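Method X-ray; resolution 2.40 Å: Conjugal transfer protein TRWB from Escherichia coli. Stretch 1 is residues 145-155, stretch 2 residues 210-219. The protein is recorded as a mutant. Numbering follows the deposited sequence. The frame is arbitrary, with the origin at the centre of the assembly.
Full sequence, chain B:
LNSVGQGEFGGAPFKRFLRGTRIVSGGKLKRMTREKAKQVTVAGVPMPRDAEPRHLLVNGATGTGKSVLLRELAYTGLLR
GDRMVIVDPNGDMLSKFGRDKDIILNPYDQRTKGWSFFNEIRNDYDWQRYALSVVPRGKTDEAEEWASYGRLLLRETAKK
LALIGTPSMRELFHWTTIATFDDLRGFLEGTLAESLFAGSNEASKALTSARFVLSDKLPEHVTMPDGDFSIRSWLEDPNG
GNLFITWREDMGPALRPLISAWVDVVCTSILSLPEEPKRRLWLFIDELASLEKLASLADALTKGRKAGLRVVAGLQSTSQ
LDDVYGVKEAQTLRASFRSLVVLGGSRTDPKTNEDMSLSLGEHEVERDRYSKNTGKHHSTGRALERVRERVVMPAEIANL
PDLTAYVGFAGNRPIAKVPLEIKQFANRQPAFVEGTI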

ATOM      1  N   GLU B 145       0.892  20.772   0.350  1.00 31.18           N
ATOM      2  CA  GLU B 145       2.105  21.556   0.551  1.00 31.86           C
ATOM      3  C   GLU B 145       2.004  22.787  -0.354  1.00 31.73           C
ATOM      4  O   GLU B 145       2.252  23.914   0.078  1.00 29.89           O
ATOM      5  N   TRP B 146       1.606  22.573  -1.607  1.00 30.83           N
ATOM      6  CA  TRP B 146       1.475  23.678  -2.545  1.00 31.49           C
ATOM      7  C   TRP B 146       0.414  24.663  -2.094  1.00 32.07           C
ATOM      8  O   TRP B 146       0.630  25.879  -2.136  1.00 34.99           O
ATOM      9  N   ALA B 147      -0.738  24.136  -1.679  1.00 29.20           N
ATOM     10  CA  ALA B 147      -1.844  24.979  -1.228  1.00 29.52           C
ATOM     11  C   ALA B 147      -1.328  25.838  -0.090  1.00 28.82           C
ATOM     12  O   ALA B 147      -1.694  26.999   0.051  1.00 30.77           O
ATOM     13  N   SER B 148      -0.456  25.248   0.713  1.00 28.70           N
ATOM     14  CA  SER B 148       0.136  25.933   1.844  1.00 29.97           C
ATOM     15  C   SER B 148       0.882  27.179   1.375  1.00 28.61           C
ATOM     16  O   SER B 148       0.742  28.252   1.961  1.00 26.55           O
ATOM     17  N   TYR B 149       1.681  27.026   0.323  1.00 29.01           N
ATOM     18  CA  TYR B 149       2.441  28.137  -0.238  1.00 27.94           C
ATOM     19  C   TYR B 149       1.445  29.132  -0.820  1.00 28.17           C
ATOM     20  O   TYR B 149       1.656  30.346  -0.754  1.00 29.36           O
ATOM     21  N   GLY B 150       0.363  28.605  -1.391  1.00 27.86           N
ATOM     22  CA  GLY B 150      -0.677  29.449  -1.961  1.00 26.98           C
ATOM     23  C   GLY B 150      -1.379  30.332  -0.933  1.00 29.62           C
ATOM     24  O   GLY B 150      -1.672  31.498  -1.203  1.00 28.71           O
ATOM     25  N   ARG B 151      -1.651  29.780   0.250  1.00 28.01           N
ATOM     26  CA  ARG B 151      -2.304  30.535   1.308  1.00 28.03           C
ATOM     27  C   ARG B 151      -1.357  31.605   1.805  1.00 28.64           C
ATOM     28  O   ARG B 151      -1.791  32.702   2.153  1.00 28.88           O
ATOM     29  N   LEU B 152      -0.063  31.281   1.843  1.00 29.40           N
ATOM     30  CA  LEU B 152       0.966  32.234   2.268  1.00 29.47           C
ATOM     31  C   LEU B 152       0.966  33.409   1.289  1.00 28.75           C
ATOM     32  O   LEU B 152       0.894  34.565   1.695  1.00 29.93           O
ATOM     33  N   LEU B 153       1.051  33.103  -0.004  1.00 27.60           N
ATOM     34  CA  LEU B 153       1.041  34.135  -1.027  1.00 28.61           C
ATOM     35  C   LEU B 153      -0.283  34.898  -0.983  1.00 30.63           C
ATOM     36  O   LEU B 153      -0.311  36.122  -1.127  1.00 31.67           O
ATOM     37  N   LEU B 154      -1.378  34.176  -0.768  1.00 30.16           N
ATOM     38  CA  LEU B 154      -2.680  34.810  -0.709  1.00 28.42           C
ATOM     39  C   LEU B 154      -2.838  35.747   0.473  1.00 31.18           C
ATOM     40  O   LEU B 154      -3.122  36.925   0.287  1.00 30.26           O
ATOM     41  N   ARG B 155      -2.645  35.245   1.690  1.00 32.58           N
ATOM     42  CA  ARG B 155      -2.843  36.087   2.863  1.00 34.25           C
ATOM     43  C   ARG B 155      -1.940  37.314   2.960  1.00 35.26           C
ATOM     44  O   ARG B 155      -2.379  38.371   3.415  1.00 33.53           O
ATOM     45  N   ALA B 210       2.672  28.231  -5.541  1.00 25.51           N
ATOM     46  CA  ALA B 210       1.635  29.078  -4.984  1.00 25.65           C
ATOM     47  C   ALA B 210       0.840  29.704  -6.129  1.00 26.54           C
ATOM     48  O   ALA B 210      -0.382  29.642  -6.144  1.00 28.53           O
ATOM     49  N   ARG B 211       1.546  30.296  -7.091  1.00 29.59           N
ATOM     50  CA  ARG B 211       0.923  30.943  -8.248  1.00 30.78           C
ATOM     51  C   ARG B 211      -0.089  30.032  -8.932  1.00 28.07           C
ATOM     52  O   ARG B 211      -1.199  30.445  -9.263  1.00 28.54           O
ATOM     53  N   PHE B 212       0.305  28.787  -9.147  1.00 26.74           N
ATOM     54  CA  PHE B 212      -0.564  27.814  -9.785  1.00 25.33           C
ATOM     55  C   PHE B 212      -1.813  27.523  -8.957  1.00 25.86           C
ATOM     56  O   PHE B 212      -2.917  27.494  -9.489  1.00 27.25           O
ATOM     57  N   VAL B 213      -1.651  27.304  -7.659  1.00 27.30           N
ATOM     58  CA  VAL B 213      -2.810  27.035  -6.822  1.00 29.09           C
ATOM     59  C   VAL B 213      -3.787  28.183  -6.969  1.00 28.61           C
ATOM     60  O   VAL B 213      -4.949  27.973  -7.278  1.00 28.53           O
ATOM     61  N   LEU B 214      -3.299  29.398  -6.750  1.00 29.84           N
ATOM     62  CA  LEU B 214      -4.124  30.597  -6.841  1.00 31.06           C
ATOM     63  C   LEU B 214      -4.725  30.809  -8.223  1.00 29.90           C
ATOM     64  O   LEU B 214      -5.824  31.347  -8.352  1.00 31.72           O
ATOM     65  N   SER B 215      -4.010  30.392  -9.257  1.00 29.10           N
ATOM     66  CA  SER B 215      -4.527  30.529 -10.608  1.00 31.10           C
ATOM     67  C   SER B 215      -5.752  29.622 -10.756  1.00 32.70           C
ATOM     68  O   SER B 215      -6.652  29.908 -11.541  1.00 31.08           O
ATOM     69  N   ASP B 216      -5.784  28.532  -9.990  1.00 33.51           N
ATOM     70  CA  ASP B 216      -6.892  27.588 -10.046  1.00 36.05           C
ATOM     71  C   ASP B 216      -8.048  27.983  -9.153  1.00 33.94           C
ATOM     72  O   ASP B 216      -9.204  27.798  -9.519  1.00 34.17           O
ATOM     73  N   LYS B 217      -7.736  28.532  -7.987  1.00 32.58           N
ATOM     74  CA  LYS B 217      -8.775  28.895  -7.032  1.00 33.40           C
ATOM     75  C   LYS B 217      -9.452  30.251  -7.191  1.00 32.87           C
ATOM     76  O   LYS B 217     -10.672  30.355  -7.066  1.00 32.95           O
ATOM     77  N   LEU B 218      -8.669  31.280  -7.479  1.00 33.33           N
ATOM     78  CA  LEU B 218      -9.193  32.633  -7.575  1.00 33.13           C
ATOM     79  C   LEU B 218     -10.128  33.068  -8.698  1.00 32.74           C
ATOM     80  O   LEU B 218     -11.023  33.881  -8.465  1.00 31.69           O
ATOM     81  N   PRO B 219      -9.947  32.548  -9.924  1.00 33.42           N
ATOM     82  CA  PRO B 219     -10.819  32.944 -11.044  1.00 34.53           C
ATOM     83  C   PRO B 219     -12.267  33.388 -10.728  1.00 35.80           C
ATOM     84  O   PRO B 219     -12.600  34.567 -10.879  1.00 36.66           O
TER

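The helix of residues 145-155 and the helix that begins the second stretch cross at -80°, with their axes approaching to 7.7 Å. So close an approach is possible because small residues meet at the crossing: the CA atoms of Gly150 and Ala210 lie 3.8 Å apart. Gly150 has no side chain, and a CB built there in ideal geometry would point toward the second helix and lie only 3.2 Å from Val213 CG1, a tight fit. The methyl group of Ala210 occupies the space beside this bare backbone, with its CB 3.4 Å from Tyr149 O and 3.7 Å from Gly150 N.

The contacts between side chains are apolar, with backbone carbonyls of the first helix also in contact, and no hydrogen bond links the two stretches. From the second helix, Ala210, Val213 and Leu214 all direct their CA-to-CB bonds toward the first. Val213 adopts the t rotamer (chi1 173°), which places CG2 against Trp146, 3.7 Å from Trp146 O and 3.9 Å from Trp146 CB, while CG1 lies along the face left open by Gly150. Trp146 itself contributes mainly its CB and backbone to this contact. Its CA-to-CB bond points sideways, and with chi1 in the m well (-55°) the indole leads away from the second helix.

Tyr149 behaves similarly. Its CB packs 3.9 Å from Ala210 CB, but the m rotamer (chi1 -64°) carries the ring away from the contact and back along its own helix toward the preceding turn. There the hydroxyl OH donates a hydrogen bond to Glu145 OE2 at 2.7 Å. Glu145, extended with chi1 and chi2 both t, brings its carboxylate to the phenol without touching the second stretch.

Leu153 and Leu154 supply the inward-pointing side chains of the first helix, and both have chi1 t and chi2 p. In Leu153 this conformation delivers CD2 to a pocket between Ala210 and Leu214, 3.8 Å from Ala210 CB and 3.6 Å from Leu214 CD2; the same methyl lies 4.3 Å from Arg211 CD, in the aliphatic part of that side chain. Arg211 otherwise turns from the contact, its CA-to-CB bond pointing away and its guanidinium hydrogen-bonded elsewhere in the structure.

Leu214 is the less regular leucine, with chi1 at -96° and chi2 at 23°, both between the usual wells. In this conformation both methyls lie over Gly150 O, CD1 at 3.6 Å and CD2 at 3.7 Å, and both come near Leu154, with CD1 4.3 Å from Leu154 CB; CD2 also meets Leu153 CD2. Farther along, Leu154 CD1 lies 4.2 Å from CD2 of Leu218, whose chi1 m, chi2 t rotamer extends the apolar row beyond Leu214.

The remaining polar chains stay out of this interface. Arg151 points away, and its guanidinium finds partners outside both stretches, while Ser215 OG makes a weak hydrogen bond to Phe212 O (3.4 Å) within its own helix.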

ATOM      1  CB  GLU B 145       3.350  20.737   0.191  1.00 32.42           C
ATOM      2  CG  GLU B 145       4.667  21.474   0.433  1.00 37.28           C
ATOM      3  CD  GLU B 145       5.857  20.876  -0.334  1.00 41.13           C
ATOM      4  OE1 GLU B 145       5.670  19.825  -0.999  1.00 42.94           O
ATOM      5  OE2 GLU B 145       6.975  21.458  -0.273  1.00 39.85           O
ATOM      6  CB  TRP B 146       1.104  23.178  -3.934  1.00 28.44           C
ATOM      7  CG  TRP B 146       2.035  22.173  -4.471  1.00 30.22           C
ATOM      8  CD1 TRP B 146       3.361  22.039  -4.181  1.00 29.52           C
ATOM      9  CD2 TRP B 146       1.727  21.162  -5.430  1.00 32.41           C
ATOM     10  NE1 TRP B 146       3.900  21.003  -4.900  1.00 30.47           N
ATOM     11  CE2 TRP B 146       2.918  20.446  -5.675  1.00 31.17           C
ATOM     12  CE3 TRP B 146       0.557  20.789  -6.109  1.00 31.95           C
ATOM     13  CZ2 TRP B 146       2.974  19.375  -6.570  1.00 35.83           C
ATOM     14  CZ3 TRP B 146       0.610  19.725  -6.998  1.00 36.34           C
ATOM     15  CH2 TRP B 146       1.813  19.028  -7.222  1.00 37.19           C
ATOM     16  CB  ALA B 147      -3.019  24.114  -0.755  1.00 24.50           C
ATOM     17  CB  SER B 148       1.083  24.983   2.562  1.00 30.84           C
ATOM     18  OG  SER B 148       1.856  25.670   3.528  1.00 40.38           O
ATOM     19  CB  TYR B 149       3.374  27.636  -1.345  1.00 27.56           C
ATOM     20  CG  TYR B 149       4.446  26.677  -0.876  1.00 25.70           C
ATOM     21  CD1 TYR B 149       5.121  26.886   0.322  1.00 26.14           C
ATOM     22  CD2 TYR B 149       4.791  25.558  -1.635  1.00 25.71           C
ATOM     23  CE1 TYR B 149       6.113  26.007   0.758  1.00 27.07           C
ATOM     24  CE2 TYR B 149       5.781  24.674  -1.210  1.00 25.49           C
ATOM     25  CZ  TYR B 149       6.437  24.904  -0.010  1.00 28.06           C
ATOM     26  OH  TYR B 149       7.410  24.030   0.424  1.00 26.57           O
ATOM     27  CB  ARG B 151      -2.716  29.613   2.459  1.00 27.63           C
ATOM     28  CG  ARG B 151      -3.585  28.465   1.988  1.00 29.63           C
ATOM     29  CD  ARG B 151      -4.456  27.845   3.066  1.00 28.39           C
ATOM     30  NE  ARG B 151      -5.073  26.628   2.545  1.00 26.65           N
ATOM     31  CZ  ARG B 151      -4.512  25.428   2.629  1.00 26.06           C
ATOM     32  NH1 ARG B 151      -3.340  25.300   3.234  1.00 24.33           N
ATOM     33  NH2 ARG B 151      -5.092  24.369   2.074  1.00 26.28           N
ATOM     34  CB  LEU B 152       2.355  31.587   2.269  1.00 26.63           C
ATOM     35  CG  LEU B 152       3.484  32.613   2.456  1.00 28.28           C
ATOM     36  CD1 LEU B 152       3.407  33.233   3.847  1.00 26.90           C
ATOM     37  CD2 LEU B 152       4.826  31.948   2.247  1.00 27.77           C
ATOM     38  CB  LEU B 153       1.238  33.514  -2.411  1.00 26.75           C
ATOM     39  CG  LEU B 153       1.168  34.481  -3.600  1.00 26.08           C
ATOM     40  CD1 LEU B 153       2.155  35.598  -3.414  1.00 22.50           C
ATOM     41  CD2 LEU B 153       1.464  33.745  -4.883  1.00 23.84           C
ATOM     42  CB  LEU B 154      -3.795  33.773  -0.653  1.00 26.85           C
ATOM     43  CG  LEU B 154      -5.205  34.380  -0.655  1.00 27.92           C
ATOM     44  CD1 LEU B 154      -5.510  34.986  -2.021  1.00 26.64           C
ATOM     45  CD2 LEU B 154      -6.229  33.300  -0.307  1.00 29.96           C
ATOM     46  CB  ARG B 155      -2.774  35.248   4.148  1.00 35.16           C
ATOM     47  CG  ARG B 155      -1.398  34.850   4.616  1.00 41.27           C
ATOM     48  CD  ARG B 155      -1.492  34.072   5.925  1.00 40.96           C
ATOM     49  NE  ARG B 155      -1.541  32.634   5.701  1.00 42.11           N
ATOM     50  CZ  ARG B 155      -0.467  31.853   5.681  1.00 40.09           C
ATOM     51  NH1 ARG B 155       0.736  32.373   5.879  1.00 39.75           N
ATOM     52  NH2 ARG B 155      -0.591  30.554   5.447  1.00 38.61           N
ATOM     53  CB  ALA B 210       2.271  30.163  -4.109  1.00 22.06           C
ATOM     54  CB  ARG B 211       2.002  31.351  -9.249  1.00 32.03           C
ATOM     55  CG  ARG B 211       3.024  32.306  -8.669  1.00 36.52           C
ATOM     56  CD  ARG B 211       2.710  33.752  -9.023  1.00 42.17           C
ATOM     57  NE  ARG B 211       3.403  34.183 -10.232  1.00 43.23           N
ATOM     58  CZ  ARG B 211       3.347  35.413 -10.736  1.00 43.71           C
ATOM     59  NH1 ARG B 211       2.617  36.355 -10.149  1.00 42.02           N
ATOM     60  NH2 ARG B 211       4.067  35.710 -11.810  1.00 44.61           N
ATOM     61  CB  PHE B 212       0.209  26.525 -10.047  1.00 22.41           C
ATOM     62  CG  PHE B 212       1.013  26.558 -11.299  1.00 24.04           C
ATOM     63  CD1 PHE B 212       0.413  26.899 -12.510  1.00 20.56           C
ATOM     64  CD2 PHE B 212       2.363  26.235 -11.282  1.00 24.29           C
ATOM     65  CE1 PHE B 212       1.143  26.912 -13.683  1.00 22.87           C
ATOM     66  CE2 PHE B 212       3.109  26.246 -12.461  1.00 23.85           C
ATOM     67  CZ  PHE B 212       2.501  26.583 -13.660  1.00 23.57           C
ATOM     68  CB  VAL B 213      -2.435  26.918  -5.329  1.00 28.46           C
ATOM     69  CG1 VAL B 213      -3.685  26.812  -4.488  1.00 26.07           C
ATOM     70  CG2 VAL B 213      -1.557  25.704  -5.109  1.00 27.32           C
ATOM     71  CB  LEU B 214      -3.304  31.821  -6.434  1.00 29.72           C
ATOM     72  CG  LEU B 214      -3.407  32.319  -4.991  1.00 32.32           C
ATOM     73  CD1 LEU B 214      -3.872  31.216  -4.055  1.00 29.70           C
ATOM     74  CD2 LEU B 214      -2.052  32.873  -4.577  1.00 29.82           C
ATOM     75  CB  SER B 215      -3.452  30.139 -11.635  1.00 28.77           C
ATOM     76  OG  SER B 215      -3.834  28.987 -12.374  1.00 30.51           O
ATOM     77  CB  ASP B 216      -6.443  26.174  -9.642  1.00 41.03           C
ATOM     78  CG  ASP B 216      -5.476  25.550 -10.639  1.00 45.77           C
ATOM     79  OD1 ASP B 216      -5.647  25.771 -11.861  1.00 52.17           O
ATOM     80  OD2 ASP B 216      -4.553  24.821 -10.207  1.00 48.95           O
ATOM     81  CB  LYS B 217      -8.230  28.785  -5.599  1.00 31.01           C
ATOM     82  CG  LYS B 217      -7.568  27.462  -5.283  1.00 27.00           C
ATOM     83  CD  LYS B 217      -8.472  26.294  -5.581  1.00 27.75           C
ATOM     84  CE  LYS B 217      -7.707  24.988  -5.526  1.00 25.76           C
ATOM     85  NZ  LYS B 217      -8.530  23.854  -6.028  1.00 27.11           N
ATOM     86  CB  LEU B 218      -8.033  33.617  -7.509  1.00 33.42           C
ATOM     87  CG  LEU B 218      -7.282  33.599  -6.177  1.00 35.67           C
ATOM     88  CD1 LEU B 218      -6.145  34.618  -6.192  1.00 36.35           C
ATOM     89  CD2 LEU B 218      -8.256  33.906  -5.059  1.00 31.31           C
ATOM     90  CB  PRO B 219     -10.751  31.730 -11.965  1.00 33.98           C
ATOM     91  CG  PRO B 219      -9.304  31.318 -11.814  1.00 33.01           C
ATOM     92  CD  PRO B 219      -9.088  31.410 -10.306  1.00 34.38           C
TER